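Local coordinates for 2-C-methyl-D-erythritol 2,4-cyclodiphosphate synthase (Thermus thermophilus, PDB 1IV1), which catalyses the conversion of 4-diphosphocytidyl-2-C-methyl-D-erythritol 2-phosphate to 2-C-methyl-D-erythritol 2,4-cyclodiphosphate with release of CMP, a step of non-mevalonate isoprenoid synthesis, at residues A[76-81]-A[117-122]. Sequence-based numbering, arbitrary orientation.
Sequences FLREAL and SRLLRL
Leu77 reaches from helix 73-86 to the last turn of helix 109-120, crossing Leu119 and Leu120 at about a right angle. With its CG anti to the backbone N (chi1 172°), the branch is carried toward the other helix: CD2 presses on Leu120 CD1 at 3.3 Å, a tight carbon pair, and also lies 3.9 Å from Leu119 CB. Cutting Leu77 back to an alanine here would take away both methyls and would probably open a gap beside Leu120 CD1 and Leu119 CB. On the solvent side, the bent chain of Arg78 lays one guanidinium face over Leu119, NH1 being 4.0 Å from CA. Its NH2 comes within 3.8 Å of Arg118 NH1, the two planes 83° apart; a salt bridge from Arg78 to Glu74 probably offsets the like charges. Leu81 points CD1 at the helix end, 3.5 Å from Leu119 O, a buried carbonyl oxygen lacking a polar partner. The same methyl meets the guanidinium edge of Arg121, 4.1 Å from NH2, which is salt-bridged to Glu85. Arg121, with positive phi (52°), turns the chain out of the helix, and Leu122 N bonds back to Ser117 O at 3.2 Å. Helices 73-86 and 109-120 thus pack together, with Leu81 and Leu120 against strand 91-99 of the mixed sheet and Leu77 and Leu81 against helix 39-50, in the alpha/beta subunit of the IspF trimer.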
loop_
_atom_site.group_PDB
_atom_site.type_symbol
_atom_site.label_atom_id
_atom_site.label_comp_id
_atom_site.label_asym_id
_atom_site.label_seq_id
_atom_site.Cartn_x
_atom_site.Cartn_y
_atom_site.Cartn_z
ATOM N N PHE A 76 -17.556 8.288 -11.233
ATOM C CA PHE A 76 -16.839 8.887 -10.109
ATOM C C PHE A 76 -15.410 9.271 -10.475
ATOM O O PHE A 76 -14.886 10.328 -10.154
ATOM C CB PHE A 76 -16.800 7.898 -8.936
ATOM C CG PHE A 76 -18.172 7.341 -8.595
ATOM C CD1 PHE A 76 -19.319 8.091 -8.821
ATOM C CD2 PHE A 76 -18.284 6.070 -8.046
ATOM C CE1 PHE A 76 -20.559 7.568 -8.502
ATOM C CE2 PHE A 76 -19.524 5.545 -7.720
ATOM C CZ PHE A 76 -20.660 6.309 -7.947
ATOM N N LEU A 77 -14.754 8.345 -11.163
ATOM C CA LEU A 77 -13.380 8.574 -11.596
ATOM C C LEU A 77 -13.228 9.819 -12.466
ATOM O O LEU A 77 -12.337 10.654 -12.335
ATOM C CB LEU A 77 -12.925 7.341 -12.385
ATOM C CG LEU A 77 -11.548 7.572 -13.041
ATOM C CD1 LEU A 77 -10.509 7.769 -11.943
ATOM C CD2 LEU A 77 -11.218 6.449 -13.999
ATOM N N ARG A 78 -14.156 9.952 -13.410
ATOM C CA ARG A 78 -14.085 11.087 -14.347
ATOM C C ARG A 78 -14.304 12.375 -13.567
ATOM O O ARG A 78 -13.666 13.405 -13.791
ATOM C CB ARG A 78 -15.081 10.913 -15.487
ATOM C CG ARG A 78 -15.122 9.584 -16.208
ATOM C CD ARG A 78 -14.242 9.462 -17.436
ATOM N NE ARG A 78 -14.788 8.607 -18.490
ATOM C CZ ARG A 78 -14.240 8.376 -19.677
ATOM N NH1 ARG A 78 -13.083 8.911 -20.045
ATOM N NH2 ARG A 78 -14.855 7.571 -20.547
ATOM N N GLU A 79 -15.225 12.308 -12.607
ATOM C CA GLU A 79 -15.483 13.421 -11.714
ATOM C C GLU A 79 -14.245 13.784 -10.914
ATOM O O GLU A 79 -13.865 14.961 -10.792
ATOM C CB GLU A 79 -16.664 13.075 -10.811
ATOM C CG GLU A 79 -17.379 14.259 -10.215
ATOM C CD GLU A 79 -17.554 15.449 -11.138
ATOM O OE1 GLU A 79 -17.443 15.307 -12.374
ATOM O OE2 GLU A 79 -17.798 16.548 -10.594
ATOM N N ALA A 80 -13.572 12.772 -10.346
ATOM C CA ALA A 80 -12.360 13.144 -9.615
ATOM C C ALA A 80 -11.317 13.733 -10.549
ATOM O O ALA A 80 -10.518 14.578 -10.153
ATOM C CB ALA A 80 -11.746 11.953 -8.885
ATOM N N LEU A 81 -11.297 13.255 -11.785
ATOM C CA LEU A 81 -10.279 13.709 -12.729
ATOM C C LEU A 81 -10.480 15.193 -13.008
ATOM O O LEU A 81 -9.514 15.952 -13.046
ATOM C CB LEU A 81 -10.329 12.882 -14.013
ATOM C CG LEU A 81 -9.501 11.596 -13.953
ATOM C CD1 LEU A 81 -9.653 10.768 -15.217
ATOM C CD2 LEU A 81 -8.040 11.949 -13.689
ATOM N N SER A 117 -6.188 2.912 -19.603
ATOM C CA SER A 117 -5.531 3.885 -20.487
ATOM C C SER A 117 -6.536 4.883 -21.059
ATOM O O SER A 117 -6.301 6.087 -21.090
ATOM C CB SER A 117 -4.782 3.202 -21.626
ATOM O OG SER A 117 -4.228 4.180 -22.502
ATOM N N ARG A 118 -7.668 4.377 -21.513
ATOM C CA ARG A 118 -8.699 5.239 -22.078
ATOM C C ARG A 118 -9.370 6.063 -20.998
ATOM O O ARG A 118 -9.526 7.267 -21.183
ATOM C CB ARG A 118 -9.730 4.385 -22.818
ATOM C CG ARG A 118 -10.806 5.190 -23.540
ATOM C CD ARG A 118 -11.891 4.259 -24.088
ATOM N NE ARG A 118 -12.671 3.683 -22.995
ATOM C CZ ARG A 118 -13.900 4.057 -22.662
ATOM N NH1 ARG A 118 -14.517 5.015 -23.338
ATOM N NH2 ARG A 118 -14.506 3.461 -21.645
ATOM N N LEU A 119 -9.768 5.462 -19.879
ATOM C CA LEU A 119 -10.385 6.260 -18.820
ATOM C C LEU A 119 -9.428 7.223 -18.137
ATOM O O LEU A 119 -9.863 8.296 -17.699
ATOM C CB LEU A 119 -11.000 5.369 -17.736
ATOM C CG LEU A 119 -12.335 4.716 -18.064
ATOM C CD1 LEU A 119 -12.315 3.963 -19.383
ATOM C CD2 LEU A 119 -12.695 3.766 -16.927
ATOM N N LEU A 120 -8.137 6.923 -18.000
ATOM C CA LEU A 120 -7.260 7.882 -17.337
ATOM C C LEU A 120 -6.545 8.836 -18.301
ATOM O O LEU A 120 -5.863 9.752 -17.835
ATOM C CB LEU A 120 -6.195 7.133 -16.528
ATOM C CG LEU A 120 -6.497 6.826 -15.064
ATOM C CD1 LEU A 120 -7.974 6.683 -14.785
ATOM C CD2 LEU A 120 -5.734 5.562 -14.636
ATOM N N ARG A 121 -6.689 8.612 -19.594
ATOM C CA ARG A 121 -6.005 9.304 -20.676
ATOM C C ARG A 121 -4.492 9.302 -20.458
ATOM O O ARG A 121 -3.845 10.349 -20.445
ATOM C CB ARG A 121 -6.523 10.739 -20.833
ATOM C CG ARG A 121 -7.976 10.738 -21.312
ATOM C CD ARG A 121 -8.586 12.125 -21.105
ATOM N NE ARG A 121 -8.555 12.463 -19.692
ATOM C CZ ARG A 121 -7.821 13.375 -19.085
ATOM N NH1 ARG A 121 -6.975 14.146 -19.752
ATOM N NH2 ARG A 121 -7.953 13.514 -17.769
ATOM N N LEU A 122 -3.965 8.099 -20.268
ATOM C CA LEU A 122 -2.545 7.854 -20.133
ATOM C C LEU A 122 -2.100 6.813 -21.164
ATOM O O LEU A 122 -2.850 5.893 -21.495
ATOM C CB LEU A 122 -2.166 7.366 -18.724
ATOM C CG LEU A 122 -2.331 8.338 -17.550
ATOM C CD1 LEU A 122 -2.152 7.613 -16.215
ATOM C CD2 LEU A 122 -1.359 9.505 -17.605
#